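Local coordinates for protein AvmM (PDB 7FE6) that catalyses macrocyclization in alchivemycin A biosynthesis, through dehydration and Michael-type addition, at residues L79-K82 / W88-Q91; G59-I64 / P172-N177; G119-P124 / E132-T137. All coordinates share one frame; numbering follows the deposited sequence.

Interaction 1. Residues L79-K82 / W88-Q91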
ATOM      1  N   LEU A  79       1.723   3.899  22.785  1.00 52.83           N
ATOM      2  CA  LEU A  79       1.824   2.875  21.752  1.00 52.40           C
ATOM      3  C   LEU A  79       1.305   1.558  22.307  1.00 53.01           C
ATOM      4  O   LEU A  79       1.873   1.023  23.262  1.00 55.88           O
ATOM      5  CB  LEU A  79       3.272   2.725  21.272  1.00 51.54           C
ATOM      6  CG  LEU A  79       3.516   2.456  19.777  1.00 53.93           C
ATOM      7  CD1 LEU A  79       4.919   1.899  19.550  1.00 55.03           C
ATOM      8  CD2 LEU A  79       2.475   1.552  19.179  1.00 48.11           C
ATOM      9  N   PHE A  80       0.234   1.039  21.708  1.00 54.34           N
ATOM     10  CA  PHE A  80      -0.296  -0.281  22.031  1.00 51.48           C
ATOM     11  C   PHE A  80      -0.360  -1.126  20.771  1.00 52.53           C
ATOM     12  O   PHE A  80      -0.544  -0.608  19.659  1.00 51.78           O
ATOM     13  CB  PHE A  80      -1.701  -0.207  22.633  1.00 49.72           C
ATOM     14  CG  PHE A  80      -1.729   0.320  24.028  1.00 53.87           C
ATOM     15  CD1 PHE A  80      -1.567   1.690  24.270  1.00 50.17           C
ATOM     16  CD2 PHE A  80      -1.934  -0.546  25.102  1.00 52.64           C
ATOM     17  CE1 PHE A  80      -1.599   2.184  25.564  1.00 54.39           C
ATOM     18  CE2 PHE A  80      -1.970  -0.065  26.418  1.00 57.53           C
ATOM     19  CZ  PHE A  80      -1.793   1.299  26.655  1.00 56.28           C
ATOM     20  N   TYR A  81      -0.241  -2.436  20.943  1.00 52.59           N
ATOM     21  CA  TYR A  81      -0.305  -3.296  19.780  1.00 48.22           C
ATOM     22  C   TYR A  81      -0.856  -4.647  20.182  1.00 52.22           C
ATOM     23  O   TYR A  81      -0.938  -5.000  21.368  1.00 52.53           O
ATOM     24  CB  TYR A  81       1.059  -3.433  19.096  1.00 49.77           C
ATOM     25  CG  TYR A  81       2.061  -4.319  19.810  1.00 52.23           C
ATOM     26  CD1 TYR A  81       2.759  -3.850  20.928  1.00 50.62           C
ATOM     27  CD2 TYR A  81       2.355  -5.593  19.338  1.00 50.00           C
ATOM     28  CE1 TYR A  81       3.689  -4.632  21.580  1.00 51.04           C
ATOM     29  CE2 TYR A  81       3.285  -6.396  19.978  1.00 53.07           C
ATOM     30  CZ  TYR A  81       3.958  -5.907  21.113  1.00 57.12           C
ATOM     31  OH  TYR A  81       4.904  -6.684  21.771  1.00 52.66           O
ATOM     32  N   LYS A  82      -1.210  -5.409  19.149  1.00 51.04           N
ATOM     33  CA  LYS A  82      -1.819  -6.722  19.298  1.00 50.78           C
ATOM     34  C   LYS A  82      -1.369  -7.530  18.097  1.00 49.00           C
ATOM     35  O   LYS A  82      -1.585  -7.102  16.959  1.00 45.57           O
ATOM     36  CB  LYS A  82      -3.341  -6.571  19.364  1.00 50.48           C
ATOM     37  CG  LYS A  82      -4.179  -7.744  18.948  1.00 51.16           C
ATOM     38  CD  LYS A  82      -5.499  -7.206  18.391  1.00 48.35           C
ATOM     39  CE  LYS A  82      -6.668  -8.072  18.727  1.00 48.13           C
ATOM     40  NZ  LYS A  82      -6.486  -9.470  18.225  1.00 49.26           N
ATOM     41  N   TRP A  88      -4.397  -7.328  23.218  1.00 52.91           N
ATOM     42  CA  TRP A  88      -3.727  -6.032  23.224  1.00 49.49           C
ATOM     43  C   TRP A  88      -2.685  -5.979  24.327  1.00 51.85           C
ATOM     44  O   TRP A  88      -2.813  -6.636  25.360  1.00 54.15           O
ATOM     45  CB  TRP A  88      -4.728  -4.895  23.418  1.00 47.55           C
ATOM     46  CG  TRP A  88      -5.498  -4.572  22.183  1.00 50.21           C
ATOM     47  CD1 TRP A  88      -6.744  -5.005  21.852  1.00 46.38           C
ATOM     48  CD2 TRP A  88      -5.056  -3.731  21.101  1.00 49.54           C
ATOM     49  NE1 TRP A  88      -7.103  -4.500  20.615  1.00 52.54           N
ATOM     50  CE2 TRP A  88      -6.077  -3.734  20.127  1.00 49.50           C
ATOM     51  CE3 TRP A  88      -3.876  -3.013  20.849  1.00 45.89           C
ATOM     52  CZ2 TRP A  88      -5.969  -3.029  18.924  1.00 49.38           C
ATOM     53  CZ3 TRP A  88      -3.755  -2.325  19.666  1.00 48.37           C
ATOM     54  CH2 TRP A  88      -4.802  -2.326  18.706  1.00 49.58           C
ATOM     55  N   GLN A  89      -1.632  -5.204  24.095  1.00 53.41           N
ATOM     56  CA  GLN A  89      -0.660  -4.927  25.148  1.00 54.13           C
ATOM     57  C   GLN A  89      -0.050  -3.566  24.879  1.00 54.54           C
ATOM     58  O   GLN A  89      -0.088  -3.053  23.756  1.00 51.15           O
ATOM     59  CB  GLN A  89       0.459  -5.972  25.223  1.00 51.78           C
ATOM     60  CG  GLN A  89       1.172  -6.103  23.888  1.00 55.67           C
ATOM     61  CD  GLN A  89       2.245  -7.134  23.882  1.00 52.79           C
ATOM     62  OE1 GLN A  89       3.129  -7.134  24.734  1.00 59.11           O
ATOM     63  NE2 GLN A  89       2.191  -8.020  22.915  1.00 49.06           N
ATOM     64  N   GLU A  90       0.498  -2.983  25.934  1.00 56.75           N
ATOM     65  CA  GLU A  90       1.235  -1.744  25.786  1.00 56.44           C
ATOM     66  C   GLU A  90       2.659  -2.063  25.369  1.00 56.22           C
ATOM     67  O   GLU A  90       3.297  -2.950  25.942  1.00 56.58           O
ATOM     68  CB  GLU A  90       1.243  -0.957  27.083  1.00 53.46           C
ATOM     69  CG  GLU A  90       1.724   0.438  26.854  1.00 57.45           C
ATOM     70  CD  GLU A  90       1.638   1.292  28.095  1.00 63.33           C
ATOM     71  OE1 GLU A  90       1.424   0.715  29.201  1.00 61.14           O
ATOM     72  OE2 GLU A  90       1.768   2.537  27.949  1.00 62.17           O
ATOM     73  N   GLN A  91       3.149  -1.362  24.357  1.00 58.65           N
ATOM     74  CA  GLN A  91       4.524  -1.568  23.935  1.00 58.68           C
ATOM     75  C   GLN A  91       5.464  -1.206  25.084  1.00 56.86           C
ATOM     76  O   GLN A  91       5.233  -0.242  25.814  1.00 58.04           O
ATOM     77  CB  GLN A  91       4.825  -0.735  22.688  1.00 55.71           C
ATOM     78  CG  GLN A  91       6.079  -1.161  21.937  1.00 53.70           C
ATOM     79  CD  GLN A  91       7.354  -0.743  22.656  1.00 59.53           C
ATOM     80  OE1 GLN A  91       7.360   0.240  23.409  1.00 56.96           O
ATOM     81  NE2 GLN A  91       8.443  -1.490  22.432  1.00 61.51           N
TER
HETATM   82  O   HOH W   1       2.810   3.928  25.683  1.00 53.82           O
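Y81 and Q89 face each other as a hydrogen-bonded antiparallel pair: Y81 N donates to Q89 O at 2.9 Å, and Q89 N returns a bond to Y81 O at 2.8 Å. A third backbone bond, from Q91 N to L79 O, continues the pairing, while F80 and E90 form the non-hydrogen-bonded pair between. A water accepts from L79 N and donates to E90 OE2, tying the carboxylate back to the neighbouring strand. Every residue of 79-82 then lays its side chain against one of 88-91. On the face carrying Y81 and Q89, the glutamine amide stacks on the phenol ring, planes 16° apart, with Q89 CG 4.0 Å from the ring centroid. Both side chains turn CG between backbone N and carbonyl carbon (chi1 75° for Y81, 56° for Q89), which brings them over one another; the tyrosine hydroxyl bonds to S114 O. On the other face, E90 runs its extended chain over the F80 ring, CG lying 3.8 Å from the centroid and the carboxylate nearly parallel to the ring. W88 lies across K82 at about a right angle, K82 CB sitting over the six-membered ring, 3.9 Å from its centroid. W88 also has a cation-pi partner in R141. Each ring, F80, Y81 or W88, is thus matched with a long polar chain on the other strand, E90, Q89 or K82, whose methylene covers its face, while E90 reaches the water and K82 the carbonyls of S84 and A86. The short strand 89-90, outermost of its sheet within this chain, is therefore joined to 77-83 by three CH-pi contacts as well as by three backbone bonds.

Interaction 2. Residues G59-I64 / P172-N177; sequences GLNLVI and PGLFGN
N61 points its carboxamide straight at the backbone of F175 and pairs with it twice, much as a neighbouring strand would. F175 N donates to N61 OD1 at 3.1 Å, in the plane of that carbonyl and on a lone pair, and N61 ND2 donates to F175 O at 3.0 Å with an N-H...O angle of 165°. The acceptor lies only 3° out of the amide plane, so the two bonds fix the flip of the amide as well as its tilt. The head is set there by CG lying anti to the carbonyl carbon (chi1 -57°). L174 crosses the asparagine obliquely, its CB 3.3 Å from N61 OD1. F175 swings its ring the other way along the strand, towards G59, where CD1 comes 3.1 Å from G59 N. Glycine suits this place: a side chain would point into the ring, which also rests on Q112 and L162. N61 ND2 has a second acceptor in L158 O of the adjoining strand 153-162, and its main chain pairs with the same residue. Asparagine is apt because one short, flat group offers both a donor and an acceptor, matching the N-H and C=O of a single residue. A buried amide with its polar atoms matched in this way implies a specific, directional attachment of the loop 172-177 to strand 57-66, with apolar packing beside it.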
ATOM      1  N   GLY A  59       9.696 -11.203  14.580  1.00 58.59           N
ATOM      2  CA  GLY A  59       8.899 -10.185  15.238  1.00 57.80           C
ATOM      3  C   GLY A  59       9.032  -8.861  14.518  1.00 54.57           C
ATOM      4  O   GLY A  59      10.027  -8.603  13.835  1.00 54.86           O
ATOM      5  N   LEU A  60       8.018  -8.016  14.686  1.00 54.63           N
ATOM      6  CA  LEU A  60       7.979  -6.720  14.019  1.00 52.28           C
ATOM      7  C   LEU A  60       8.654  -5.630  14.851  1.00 55.98           C
ATOM      8  O   LEU A  60       8.468  -5.542  16.071  1.00 55.53           O
ATOM      9  CB  LEU A  60       6.533  -6.296  13.735  1.00 47.93           C
ATOM     10  CG  LEU A  60       6.427  -4.915  13.055  1.00 49.92           C
ATOM     11  CD1 LEU A  60       7.011  -4.942  11.647  1.00 48.55           C
ATOM     12  CD2 LEU A  60       5.049  -4.260  13.113  1.00 44.76           C
ATOM     13  N   ASN A  61       9.407  -4.774  14.169  1.00 53.19           N
ATOM     14  CA  ASN A  61       9.875  -3.512  14.723  1.00 55.62           C
ATOM     15  C   ASN A  61       9.207  -2.362  13.974  1.00 54.99           C
ATOM     16  O   ASN A  61       8.897  -2.472  12.781  1.00 53.77           O
ATOM     17  CB  ASN A  61      11.403  -3.394  14.635  1.00 54.28           C
ATOM     18  CG  ASN A  61      12.119  -4.544  15.344  1.00 58.21           C
ATOM     19  OD1 ASN A  61      12.144  -4.614  16.573  1.00 58.45           O
ATOM     20  ND2 ASN A  61      12.671  -5.475  14.561  1.00 58.06           N
ATOM     21  N   LEU A  62       8.947  -1.276  14.707  1.00 54.32           N
ATOM     22  CA  LEU A  62       8.296  -0.070  14.200  1.00 54.64           C
ATOM     23  C   LEU A  62       9.164   1.125  14.571  1.00 56.77           C
ATOM     24  O   LEU A  62       9.583   1.252  15.727  1.00 55.64           O
ATOM     25  CB  LEU A  62       6.897   0.087  14.799  1.00 54.88           C
ATOM     26  CG  LEU A  62       5.714   0.529  13.953  1.00 56.15           C
ATOM     27  CD1 LEU A  62       5.425  -0.442  12.818  1.00 53.45           C
ATOM     28  CD2 LEU A  62       4.535   0.612  14.866  1.00 56.38           C
ATOM     29  N   VAL A  63       9.478   1.976  13.602  1.00 58.48           N
ATOM     30  CA  VAL A  63      10.340   3.127  13.845  1.00 58.34           C
ATOM     31  C   VAL A  63       9.553   4.405  13.618  1.00 57.05           C
ATOM     32  O   VAL A  63       8.918   4.571  12.575  1.00 58.02           O
ATOM     33  CB  VAL A  63      11.593   3.104  12.960  1.00 57.97           C
ATOM     34  CG1 VAL A  63      12.476   4.269  13.302  1.00 58.87           C
ATOM     35  CG2 VAL A  63      12.336   1.810  13.166  1.00 54.62           C
ATOM     36  N   ILE A  64       9.569   5.296  14.603  1.00 59.20           N
ATOM     37  CA  ILE A  64       8.954   6.609  14.462  1.00 62.20           C
ATOM     38  C   ILE A  64      10.070   7.626  14.314  1.00 60.70           C
ATOM     39  O   ILE A  64      11.018   7.623  15.102  1.00 64.77           O
ATOM     40  CB  ILE A  64       8.032   6.945  15.641  1.00 62.29           C
ATOM     41  CG1 ILE A  64       6.961   5.852  15.778  1.00 57.40           C
ATOM     42  CG2 ILE A  64       7.414   8.328  15.412  1.00 58.34           C
ATOM     43  CD1 ILE A  64       5.956   6.109  16.879  1.00 52.81           C
ATOM     44  N   PRO A 172      20.053  -3.841  20.570  1.00 88.72           N
ATOM     45  CA  PRO A 172      19.420  -3.895  21.894  1.00 88.73           C
ATOM     46  C   PRO A 172      18.056  -3.224  21.858  1.00 85.31           C
ATOM     47  O   PRO A 172      17.903  -2.113  21.347  1.00 83.12           O
ATOM     48  CB  PRO A 172      20.414  -3.152  22.801  1.00 89.93           C
ATOM     49  CG  PRO A 172      21.174  -2.272  21.887  1.00 90.67           C
ATOM     50  CD  PRO A 172      21.269  -3.008  20.575  1.00 89.17           C
ATOM     51  N   GLY A 173      17.056  -3.938  22.358  1.00 78.86           N
ATOM     52  CA  GLY A 173      15.696  -3.471  22.371  1.00 70.86           C
ATOM     53  C   GLY A 173      14.845  -3.971  21.221  1.00 68.48           C
ATOM     54  O   GLY A 173      13.620  -4.042  21.368  1.00 66.87           O
ATOM     55  N   LEU A 174      15.454  -4.329  20.092  1.00 70.27           N
ATOM     56  CA  LEU A 174      14.719  -4.733  18.901  1.00 66.78           C
ATOM     57  C   LEU A 174      14.826  -6.233  18.648  1.00 67.14           C
ATOM     58  O   LEU A 174      15.833  -6.873  18.989  1.00 67.34           O
ATOM     59  CB  LEU A 174      15.230  -3.981  17.668  1.00 66.35           C
ATOM     60  CG  LEU A 174      15.318  -2.457  17.760  1.00 67.40           C
ATOM     61  CD1 LEU A 174      15.649  -1.871  16.398  1.00 64.95           C
ATOM     62  CD2 LEU A 174      14.030  -1.874  18.313  1.00 63.27           C
ATOM     63  N   PHE A 175      13.815  -6.773  17.956  1.00 63.64           N
ATOM     64  CA  PHE A 175      13.773  -8.200  17.656  1.00 63.59           C
ATOM     65  C   PHE A 175      14.539  -8.507  16.375  1.00 63.95           C
ATOM     66  O   PHE A 175      14.311  -7.872  15.339  1.00 58.79           O
ATOM     67  CB  PHE A 175      12.338  -8.710  17.520  1.00 62.34           C
ATOM     68  CG  PHE A 175      12.266 -10.202  17.370  1.00 63.86           C
ATOM     69  CD1 PHE A 175      12.402 -10.798  16.123  1.00 62.01           C
ATOM     70  CD2 PHE A 175      12.138 -11.016  18.497  1.00 62.72           C
ATOM     71  CE1 PHE A 175      12.387 -12.179  15.993  1.00 63.62           C
ATOM     72  CE2 PHE A 175      12.110 -12.399  18.378  1.00 63.93           C
ATOM     73  CZ  PHE A 175      12.226 -12.984  17.121  1.00 66.39           C
ATOM     74  N   GLY A 176      15.451  -9.485  16.455  1.00 65.11           N
ATOM     75  CA  GLY A 176      16.069 -10.047  15.269  1.00 66.52           C
ATOM     76  C   GLY A 176      17.571  -9.871  15.167  1.00 69.29           C
ATOM     77  O   GLY A 176      18.147  -8.965  15.786  1.00 72.75           O
ATOM     78  N   ASN A 177      18.226 -10.776  14.436  1.00 69.61           N
ATOM     79  CA  ASN A 177      19.619 -10.593  14.056  1.00 74.26           C
ATOM     80  C   ASN A 177      19.792 -10.323  12.571  1.00 70.74           C
ATOM     81  O   ASN A 177      20.820  -9.771  12.175  1.00 75.26           O
ATOM     82  CB  ASN A 177      20.462 -11.813  14.475  1.00 75.43           C
ATOM     83  CG  ASN A 177      20.146 -13.048  13.662  1.00 78.91           C
ATOM     84  OD1 ASN A 177      19.017 -13.225  13.197  1.00 77.88           O
ATOM     85  ND2 ASN A 177      21.126 -13.934  13.519  1.00 80.33           N
TER

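Interaction 3. Residues G119-P124 / E132-T137; sequences GILSKP and EVESVT. With ZHU (Alchivemycin A), chain I.
L121 makes the apolar part of this contact, driving its isobutyl end between the side chain of E134 and the strand start at S135 and V136. CD1 is the leading atom: it lies 3.7 Å from E134 CB and 4.0 Å from V136 CG2, and it also rests against the S135 carbonyl. The other methyl, CD2, runs along the glutamate towards its carboxylate, 3.8 Å from E134 OE1. A branched leucine suits this place, since its two methyls can serve the strand and the glutamate at once, while L130 and P131 pack on it too. E134 offers CB to CD1 directly, and the bend at chi2 (-70°) then brings its carboxylate alongside CD2.

Polar bonds do not cross between the segments; they hold each one separately. D117 receives L121 N and the hydroxyl of S122, shaping the loop, while V133 and E134 pair with N49 through the backbone. S135 OG bonds to Q184 of the second subunit, and E132 forms a salt bridge with R13 of that subunit.

Ligand contacts fall to V133 and E134. The carbonyl oxygen of V133 comes 3.0 Å from C31 of alchivemycin A, and E134 OE1 lies 3.4 Å from its C7. Cutting E134 back to an alanine would keep CB against L121 CD1, but is likely to strip CD2 of its CG and carboxylate contacts and leave a gap beside C7 of the ligand. With R50, these two residues form a ligand pocket where a loop runs into strand 135-144, in a fold whose two five-stranded sheets are consistent with a beta sandwich.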
ATOM      1  N   GLY A 119      -1.438 -18.277  18.291  1.00 54.15           N
ATOM      2  CA  GLY A 119      -1.531 -19.651  17.844  1.00 56.81           C
ATOM      3  C   GLY A 119      -1.873 -19.837  16.383  1.00 54.49           C
ATOM      4  O   GLY A 119      -2.343 -20.909  16.001  1.00 53.63           O
ATOM      5  N   ILE A 120      -1.704 -18.817  15.553  1.00 55.36           N
ATOM      6  CA  ILE A 120      -1.857 -19.023  14.121  1.00 55.17           C
ATOM      7  C   ILE A 120      -0.570 -19.672  13.609  1.00 57.12           C
ATOM      8  O   ILE A 120      -0.559 -20.861  13.285  1.00 58.89           O
ATOM      9  CB  ILE A 120      -2.194 -17.705  13.425  1.00 51.55           C
ATOM     10  CG1 ILE A 120      -3.494 -17.199  14.037  1.00 54.04           C
ATOM     11  CG2 ILE A 120      -2.334 -17.897  11.934  1.00 49.12           C
ATOM     12  CD1 ILE A 120      -4.015 -15.907  13.447  1.00 48.45           C
ATOM     13  N   LEU A 121       0.524 -18.913  13.562  1.00 56.81           N
ATOM     14  CA  LEU A 121       1.850 -19.447  13.270  1.00 54.01           C
ATOM     15  C   LEU A 121       2.646 -19.782  14.530  1.00 62.26           C
ATOM     16  O   LEU A 121       3.555 -20.631  14.484  1.00 61.96           O
ATOM     17  CB  LEU A 121       2.648 -18.442  12.436  1.00 56.28           C
ATOM     18  CG  LEU A 121       2.034 -18.112  11.073  1.00 59.02           C
ATOM     19  CD1 LEU A 121       2.839 -17.057  10.338  1.00 54.42           C
ATOM     20  CD2 LEU A 121       1.945 -19.394  10.255  1.00 60.34           C
ATOM     21  N   SER A 122       2.331 -19.135  15.645  1.00 58.91           N
ATOM     22  CA  SER A 122       3.149 -19.267  16.831  1.00 61.04           C
ATOM     23  C   SER A 122       3.023 -20.666  17.425  1.00 67.12           C
ATOM     24  O   SER A 122       2.037 -21.382  17.220  1.00 65.66           O
ATOM     25  CB  SER A 122       2.777 -18.200  17.862  1.00 58.13           C
ATOM     26  OG  SER A 122       1.493 -18.434  18.404  1.00 57.33           O
ATOM     27  N   LYS A 123       4.062 -21.055  18.138  1.00 68.03           N
ATOM     28  CA  LYS A 123       4.264 -22.352  18.726  1.00 67.43           C
ATOM     29  C   LYS A 123       4.218 -22.231  20.236  1.00 73.79           C
ATOM     30  O   LYS A 123       4.344 -21.128  20.781  1.00 72.59           O
ATOM     31  CB  LYS A 123       5.612 -22.927  18.270  1.00 66.54           C
ATOM     32  CG  LYS A 123       5.614 -23.456  16.851  1.00 72.82           C
ATOM     33  CD  LYS A 123       4.728 -24.733  16.743  1.00 75.40           C
ATOM     34  CE  LYS A 123       4.354 -25.081  15.296  1.00 68.72           C
ATOM     35  NZ  LYS A 123       3.576 -23.980  14.663  1.00 72.21           N
ATOM     36  N   PRO A 124       3.997 -23.342  20.950  1.00 77.22           N
ATOM     37  CA  PRO A 124       3.876 -23.256  22.417  1.00 75.62           C
ATOM     38  C   PRO A 124       5.096 -22.678  23.122  1.00 76.51           C
ATOM     39  O   PRO A 124       4.944 -22.146  24.228  1.00 75.53           O
ATOM     40  CB  PRO A 124       3.607 -24.709  22.823  1.00 73.85           C
ATOM     41  CG  PRO A 124       2.956 -25.314  21.623  1.00 69.48           C
ATOM     42  CD  PRO A 124       3.616 -24.674  20.441  1.00 71.82           C
ATOM     43  N   GLU A 132       6.751 -19.616   4.101  1.00 61.64           N
ATOM     44  CA  GLU A 132       6.549 -18.872   2.866  1.00 63.26           C
ATOM     45  C   GLU A 132       5.071 -18.564   2.710  1.00 63.94           C
ATOM     46  O   GLU A 132       4.217 -19.360   3.114  1.00 65.91           O
ATOM     47  CB  GLU A 132       7.069 -19.648   1.646  1.00 69.28           C
ATOM     48  CG  GLU A 132       6.246 -20.863   1.193  1.00 72.62           C
ATOM     49  CD  GLU A 132       6.748 -21.486  -0.140  1.00 83.41           C
ATOM     50  OE1 GLU A 132       6.568 -22.709  -0.321  1.00 89.85           O
ATOM     51  OE2 GLU A 132       7.287 -20.768  -1.022  1.00 81.18           O
ATOM     52  N   VAL A 133       4.783 -17.347   2.234  1.00 62.44           N
ATOM     53  CA  VAL A 133       3.429 -16.904   1.928  1.00 62.84           C
ATOM     54  C   VAL A 133       2.695 -16.539   3.219  1.00 62.59           C
ATOM     55  O   VAL A 133       1.649 -15.881   3.190  1.00 60.21           O
ATOM     56  CB  VAL A 133       2.684 -17.971   1.089  1.00 68.51           C
ATOM     57  CG1 VAL A 133       1.269 -17.555   0.757  1.00 73.46           C
ATOM     58  CG2 VAL A 133       3.433 -18.238  -0.225  1.00 65.89           C
ATOM     59  N   GLU A 134       3.243 -16.921   4.369  1.00 60.67           N
ATOM     60  CA  GLU A 134       2.539 -16.591   5.601  1.00 58.55           C
ATOM     61  C   GLU A 134       2.838 -15.152   6.036  1.00 52.72           C
ATOM     62  O   GLU A 134       3.804 -14.510   5.590  1.00 47.91           O
ATOM     63  CB  GLU A 134       2.912 -17.566   6.717  1.00 58.39           C
ATOM     64  CG  GLU A 134       2.661 -19.040   6.432  1.00 61.22           C
ATOM     65  CD  GLU A 134       1.200 -19.421   6.372  1.00 64.56           C
ATOM     66  OE1 GLU A 134       0.331 -18.657   6.844  1.00 65.51           O
ATOM     67  OE2 GLU A 134       0.925 -20.528   5.874  1.00 76.07           O
ATOM     68  N   SER A 135       2.033 -14.669   6.979  1.00 46.47           N
ATOM     69  CA  SER A 135       2.173 -13.284   7.404  1.00 51.17           C
ATOM     70  C   SER A 135       1.767 -13.148   8.861  1.00 49.61           C
ATOM     71  O   SER A 135       0.992 -13.959   9.382  1.00 51.41           O
ATOM     72  CB  SER A 135       1.353 -12.326   6.512  1.00 47.63           C
ATOM     73  OG  SER A 135      -0.011 -12.304   6.875  1.00 45.09           O
ATOM     74  N   VAL A 136       2.321 -12.113   9.510  1.00 47.10           N
ATOM     75  CA  VAL A 136       2.040 -11.755  10.901  1.00 48.42           C
ATOM     76  C   VAL A 136       1.593 -10.298  10.928  1.00 45.01           C
ATOM     77  O   VAL A 136       2.228  -9.442  10.307  1.00 43.57           O
ATOM     78  CB  VAL A 136       3.276 -11.958  11.814  1.00 49.91           C
ATOM     79  CG1 VAL A 136       3.031 -11.395  13.221  1.00 46.70           C
ATOM     80  CG2 VAL A 136       3.688 -13.436  11.879  1.00 49.52           C
ATOM     81  N   THR A 137       0.527 -10.012  11.668  1.00 44.25           N
ATOM     82  CA  THR A 137      -0.041  -8.675  11.731  1.00 42.01           C
ATOM     83  C   THR A 137       0.114  -8.115  13.133  1.00 44.95           C
ATOM     84  O   THR A 137      -0.107  -8.824  14.122  1.00 46.61           O
ATOM     85  CB  THR A 137      -1.544  -8.687  11.381  1.00 44.56           C
ATOM     86  OG1 THR A 137      -1.750  -9.001   9.998  1.00 45.22           O
ATOM     87  CG2 THR A 137      -2.222  -7.351  11.727  1.00 43.63           C
TER
HETATM   88  C1  ZHU I 201      -0.793 -11.959   1.371  1.00 49.78           C
HETATM   89  C11 ZHU I 201      -6.235 -17.356   3.877  1.00 64.83           C
HETATM   90  C12 ZHU I 201      -6.327 -15.927   3.339  1.00 62.81           C
HETATM   91  C14 ZHU I 201      -7.045 -17.277   1.368  1.00 63.48           C
HETATM   92  C15 ZHU I 201      -7.024 -17.647   0.079  1.00 61.66           C
HETATM   93  C17 ZHU I 201      -8.531 -18.958  -1.423  1.00 56.09           C
HETATM   94  C19 ZHU I 201      -7.060 -20.026  -3.026  1.00 62.55           C
HETATM   95  C2  ZHU I 201      -1.274 -13.053   2.293  1.00 56.47           C
HETATM   96  C21 ZHU I 201      -4.822 -20.318  -4.081  1.00 64.22           C
HETATM   97  C22 ZHU I 201      -4.407 -21.196  -2.908  1.00 72.45           C
HETATM   98  C24 ZHU I 201      -6.658 -20.811  -1.771  1.00 71.27           C
HETATM   99  C25 ZHU I 201      -6.294 -19.849  -0.606  1.00 67.45           C
HETATM  100  C27 ZHU I 201      -4.724 -20.103   1.530  1.00 71.02           C
HETATM  101  C28 ZHU I 201      -5.189 -22.849  -1.204  1.00 72.89           C
HETATM  102  C29 ZHU I 201      -3.589 -19.657  -4.682  1.00 60.78           C
HETATM  103  C31 ZHU I 201       0.216 -14.432   1.047  1.00 61.51           C
HETATM  104  C35 ZHU I 201      -4.177 -18.360   6.973  1.00 72.22           C
HETATM  105  C38 ZHU I 201      -2.911 -20.218   3.315  1.00 76.07           C
HETATM  106  C5  ZHU I 201      -1.961 -16.627   2.508  1.00 66.12           C
HETATM  107  C7  ZHU I 201      -2.156 -17.925   4.598  1.00 69.16           C
HETATM  108  C9  ZHU I 201      -4.520 -18.036   5.517  1.00 70.94           C
HETATM  109  N33 ZHU I 201      -2.935 -18.962   2.563  1.00 68.90           N
HETATM  110  O32 ZHU I 201      -1.086 -15.202   4.235  1.00 57.37           O
HETATM  111  O34 ZHU I 201      -3.259 -15.969   5.621  1.00 65.05           O
HETATM  112  O36 ZHU I 201      -6.595 -21.451   1.100  1.00 72.92           O
HETATM  113  O40 ZHU I 201      -4.501 -22.233   2.962  1.00 74.62           O
HETATM  114  O41 ZHU I 201      -4.146 -17.817   0.796  1.00 76.09           O

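In the fold
Interactions 1 and 3 share a five-stranded antiparallel sheet, in which strands 77-83 and 135-144 are neighbours; their centres lie 18 Å apart. Interaction 2 belongs to the other large sheet, through strand 57-66, with its centre 14 Å from that of interaction 1 and 17 Å from that of interaction 3. None touches another. Along the chain, interaction 2 closes a long loop, 59-64 to 172-177, and the other two are nested inside it in series, interaction 1 first. Interactions 1 and 3 also reach the second subunit, whereas interaction 2 is buried within its own chain. Alchivemycin A lies at interaction 3, so the ligand site sits at one end of the sheet that the hairpin borders.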